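Local structure of PH1570-like domain-containing protein (Pyrococcus horikoshii, 2HQ4) at residues G126-G131 / K153-I158; N132-I135 / R141-I144. The protein is of unknown function, a small single-chain protein of the Ph1570 family from a hyperthermophilic archaeon, built of helices against an antiparallel sheet. One frame throughout, in Å; residues are numbered along the deposited sequence.

Interaction 1: residues G126-G131 / K153-I158; sequences GYLAVG and KILKYI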
# COMPACT_ATOMS: atom_id res chain seq x y z
N GLY A 126 -2.95 -16.53 -5.35
CA GLY A 126 -2.29 -16.20 -6.63
C GLY A 126 -0.90 -15.64 -6.37
O GLY A 126 -0.36 -15.84 -5.28
N TYR A 127 -0.33 -14.95 -7.34
CA TYR A 127 1.04 -14.45 -7.24
C TYR A 127 1.08 -13.04 -6.64
O TYR A 127 0.20 -12.19 -6.95
CB TYR A 127 1.68 -14.41 -8.63
CG TYR A 127 1.93 -15.79 -9.21
CD1 TYR A 127 2.93 -16.61 -8.66
CD2 TYR A 127 1.19 -16.27 -10.30
CE1 TYR A 127 3.18 -17.88 -9.17
CE2 TYR A 127 1.43 -17.57 -10.83
CZ TYR A 127 2.42 -18.36 -10.25
OH TYR A 127 2.71 -19.62 -10.73
N LEU A 128 2.13 -12.81 -5.85
CA LEU A 128 2.48 -11.53 -5.24
C LEU A 128 3.84 -11.15 -5.75
O LEU A 128 4.79 -11.95 -5.68
CB LEU A 128 2.56 -11.74 -3.70
CG LEU A 128 3.17 -10.59 -2.87
CD1 LEU A 128 2.19 -9.44 -2.80
CD2 LEU A 128 3.49 -11.06 -1.47
N ALA A 129 3.95 -9.94 -6.29
CA ALA A 129 5.20 -9.46 -6.84
C ALA A 129 5.65 -8.30 -6.00
O ALA A 129 4.92 -7.31 -5.89
CB ALA A 129 5.02 -9.02 -8.29
N VAL A 130 6.83 -8.43 -5.39
CA VAL A 130 7.39 -7.37 -4.55
C VAL A 130 8.61 -6.75 -5.27
O VAL A 130 9.65 -7.42 -5.43
CB VAL A 130 7.72 -7.88 -3.09
CG1 VAL A 130 8.19 -6.75 -2.19
CG2 VAL A 130 6.56 -8.59 -2.47
N GLY A 131 8.46 -5.48 -5.67
CA GLY A 131 9.53 -4.69 -6.27
C GLY A 131 10.14 -3.73 -5.27
O GLY A 131 9.66 -3.59 -4.14
N LYS A 153 5.57 -2.64 5.42
CA LYS A 153 4.44 -1.91 6.02
C LYS A 153 3.12 -2.28 5.30
O LYS A 153 2.06 -2.32 5.94
CB LYS A 153 4.68 -0.43 5.91
CG LYS A 153 5.94 0.06 6.72
CD LYS A 153 6.06 1.59 6.58
CE LYS A 153 7.29 2.19 7.33
NZ LYS A 153 7.77 1.40 8.50
N ILE A 154 3.21 -2.47 3.99
CA ILE A 154 2.07 -2.90 3.15
C ILE A 154 1.78 -4.37 3.31
O ILE A 154 0.62 -4.76 3.52
CB ILE A 154 2.30 -2.54 1.64
CG1 ILE A 154 2.35 -1.03 1.44
CG2 ILE A 154 1.18 -3.11 0.70
CD1 ILE A 154 3.08 -0.62 0.14
N LEU A 155 2.83 -5.19 3.25
CA LEU A 155 2.70 -6.65 3.23
C LEU A 155 1.98 -7.15 4.47
O LEU A 155 1.28 -8.16 4.42
CB LEU A 155 4.07 -7.31 3.11
CG LEU A 155 4.82 -7.23 1.77
CD1 LEU A 155 6.26 -7.82 1.90
CD2 LEU A 155 3.99 -7.94 0.70
N LYS A 156 2.12 -6.39 5.57
CA LYS A 156 1.51 -6.74 6.87
C LYS A 156 -0.04 -6.74 6.81
O LYS A 156 -0.70 -7.47 7.57
CB LYS A 156 2.01 -5.77 7.93
CG LYS A 156 1.36 -5.90 9.29
CD LYS A 156 2.01 -4.96 10.31
CE LYS A 156 3.53 -4.98 10.20
NZ LYS A 156 4.12 -4.11 11.25
N TYR A 157 -0.61 -5.96 5.91
CA TYR A 157 -2.04 -5.67 5.93
C TYR A 157 -2.79 -6.05 4.67
O TYR A 157 -4.03 -5.90 4.61
CB TYR A 157 -2.29 -4.19 6.21
CG TYR A 157 -1.78 -3.78 7.56
CD1 TYR A 157 -2.31 -4.35 8.72
CD2 TYR A 157 -0.80 -2.80 7.68
CE1 TYR A 157 -1.84 -3.96 9.98
CE2 TYR A 157 -0.33 -2.41 8.93
CZ TYR A 157 -0.85 -2.99 10.06
OH TYR A 157 -0.38 -2.59 11.28
N ILE A 158 -2.08 -6.56 3.67
CA ILE A 158 -2.77 -6.79 2.38
C ILE A 158 -3.68 -7.98 2.37
O ILE A 158 -4.42 -8.19 1.39
CB ILE A 158 -1.83 -6.92 1.15
CG1 ILE A 158 -0.81 -8.07 1.36
CG2 ILE A 158 -1.24 -5.58 0.76
CD1 ILE A 158 0.05 -8.34 0.09

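Interaction 2: residues N132-I135 / R141-I144; sequences NYFI and RLFI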
# COMPACT_ATOMS: atom_id res chain seq x y z
N ASN A 132 11.19 -3.01 -5.68
CA ASN A 132 11.79 -2.01 -4.77
C ASN A 132 10.95 -0.74 -4.61
O ASN A 132 11.16 -0.00 -3.66
CB ASN A 132 13.23 -1.63 -5.20
CG ASN A 132 13.24 -0.76 -6.42
OD1 ASN A 132 13.23 -1.24 -7.55
ND2 ASN A 132 13.23 0.54 -6.22
N TYR A 133 10.06 -0.47 -5.56
CA TYR A 133 9.14 0.68 -5.46
C TYR A 133 7.67 0.33 -5.69
O TYR A 133 6.85 1.23 -5.81
CB TYR A 133 9.52 1.80 -6.45
CG TYR A 133 9.39 1.39 -7.90
CD1 TYR A 133 8.30 1.83 -8.66
CD2 TYR A 133 10.37 0.57 -8.52
CE1 TYR A 133 8.17 1.47 -10.01
CE2 TYR A 133 10.23 0.18 -9.88
CZ TYR A 133 9.14 0.64 -10.60
OH TYR A 133 8.98 0.28 -11.93
N PHE A 134 7.35 -0.95 -5.74
CA PHE A 134 5.98 -1.39 -5.98
C PHE A 134 5.68 -2.77 -5.44
O PHE A 134 6.58 -3.59 -5.20
CB PHE A 134 5.67 -1.38 -7.49
CG PHE A 134 6.44 -2.41 -8.26
CD1 PHE A 134 5.92 -3.70 -8.48
CD2 PHE A 134 7.70 -2.11 -8.76
CE1 PHE A 134 6.64 -4.65 -9.22
CE2 PHE A 134 8.45 -3.08 -9.50
CZ PHE A 134 7.91 -4.32 -9.72
N ILE A 135 4.38 -3.02 -5.25
CA ILE A 135 3.85 -4.34 -4.97
C ILE A 135 2.58 -4.58 -5.79
O ILE A 135 1.69 -3.71 -5.86
CB ILE A 135 3.47 -4.52 -3.49
CG1 ILE A 135 4.73 -4.56 -2.61
CG2 ILE A 135 2.58 -5.82 -3.25
CD1 ILE A 135 4.33 -4.39 -1.14
N ARG A 141 -4.44 -5.12 -6.57
CA ARG A 141 -4.03 -3.79 -6.13
C ARG A 141 -2.54 -3.66 -6.39
O ARG A 141 -1.75 -4.60 -6.12
CB ARG A 141 -4.32 -3.64 -4.65
CG ARG A 141 -5.77 -3.97 -4.35
CD ARG A 141 -6.05 -3.93 -2.92
NE ARG A 141 -5.39 -4.97 -2.13
CZ ARG A 141 -5.73 -5.20 -0.88
NH1 ARG A 141 -6.71 -4.46 -0.38
NH2 ARG A 141 -5.15 -6.14 -0.16
N LEU A 142 -2.18 -2.51 -6.94
CA LEU A 142 -0.80 -2.17 -7.19
C LEU A 142 -0.45 -0.96 -6.31
O LEU A 142 -1.06 0.15 -6.43
CB LEU A 142 -0.63 -1.84 -8.68
CG LEU A 142 0.77 -1.29 -9.01
CD1 LEU A 142 1.84 -2.45 -9.05
CD2 LEU A 142 0.67 -0.59 -10.32
N PHE A 143 0.51 -1.17 -5.41
CA PHE A 143 1.01 -0.11 -4.53
C PHE A 143 2.31 0.43 -5.12
O PHE A 143 3.12 -0.35 -5.66
CB PHE A 143 1.33 -0.70 -3.17
CG PHE A 143 0.15 -1.29 -2.47
CD1 PHE A 143 -0.57 -0.52 -1.52
CD2 PHE A 143 -0.23 -2.62 -2.72
CE1 PHE A 143 -1.69 -1.08 -0.83
CE2 PHE A 143 -1.33 -3.19 -2.07
CZ PHE A 143 -2.06 -2.40 -1.10
N ILE A 144 2.51 1.74 -5.06
CA ILE A 144 3.80 2.31 -5.48
C ILE A 144 4.23 3.12 -4.27
O ILE A 144 3.37 3.70 -3.58
CB ILE A 144 3.78 3.11 -6.83
CG1 ILE A 144 2.86 4.33 -6.78
CG2 ILE A 144 3.39 2.15 -8.07
CD1 ILE A 144 3.02 5.26 -8.06

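Interaction 1: residues G126-G131 / K153-I158
Leu128 sends its two methyls to two different partners. CD2 meets CD2 of Leu155 at 3.8 Å. CD1 meets CD1 of Ile158, also at 3.8 Å. The leucine of strand 126-130 thus bridges Leu155 of helix 150-155 and Ile158, three residues on. Its CG lies anti to the backbone N (chi1 169°), and the two methyls fork from there. Leu155 uses the same CD2 a second time, against Val130 CG2 at 4.1 Å. Ile158 reaches the strand with the far end of its extended longer branch (chi2 174°). The Leu128-Ile158 pair is the closer-packed part: both residues are buried, both also touch Asp137, and Ile158 rests on Arg141 and Phe143 of strand 141-145, two strands away in the sheet. The Val130-Leu155 pair is looser: both residues are partly exposed, and their methyls stand slightly farther apart. In the chain after Leu155, Lys156 and Tyr157 point from the strand toward helix 40-55, where Glu49 takes a salt bridge from Lys156 NZ and a hydrogen bond from Tyr157 OH. This is helix-on-sheet packing: alternate residues Leu128 and Val130 of the antiparallel sheet point toward the C-terminal helix and the chain after it. Between the segments there is no hydrogen bond, and the buried area is small, 136 Å². Segment 153-158 therefore meets this strand through methyl contacts alone, which fix no direction as a hydrogen bond would.

Interaction 2: residues N132-I135 / R141-I144
Ile135 and Phe143 face each other as an antiparallel hydrogen-bonded pair. Ile135 N gives its hydrogen to Phe143 O at 3.0 Å. The return bond, Phe143 N to Ile135 O, is 2.8 Å. Both are fairly straight, with N-H...O angles of 157° and 159°. Ile135 O is also approached by Leu142 CA at 3.2 Å and by Leu142 CD1 at 3.4 Å, and it lies at the edge of the Phe143 ring. The side chains of Ile135 and Phe143 lie on one face of the sheet, where Ile135 CB touches Phe143 CD2 at 4.2 Å. The next pair, Phe134 with Ile144, is non-hydrogen-bonded, and its side chains lie on the other face. There Phe134 CB touches Ile144 CG2 at 4.2 Å. Phe134 CG sits between its backbone N and carbonyl carbon (chi1 67°), and the ring leads away from the partner strand. It turns back beside its own neighbour: Phe134 CD2 lies 3.5 Å above the plane of the Tyr133 ring, over its centre. Tyr133 OH is hydrogen-bonded to Glu112 O. Arg141 sets its guanidinium with one face toward Phe143 CZ and makes a salt bridge to Asp137 through NE. Strands 134-136 and 141-145 form a beta hairpin in the antiparallel sheet, with strand 30-36 next to 141-145, helix 150-155 packed on Ile135 and Phe143, and helix 40-55 on Arg141 and Phe143.

Interaction 2 is a buried contact within the sheet, whereas interaction 1 is partly buried and joins the sheet to the C-terminal helix. Strands 126-130 and 134-136 are neighbours, so both contacts share one sheet, and along the chain the hairpin is nested inside the loop closed by interaction 1. Their chemistry differs with place: backbone hydrogen bonds set the register between strands, while aliphatic side chains join the strand to helix 150-155 and the residues after it. The two meet on the face that carries Leu128, Ile135 and Phe143, toward helix 150-155. Leu128 CD1 lies 3.7 Å from Ile135 CG2, and Ile154 and Ile158 both touch the Phe143 ring.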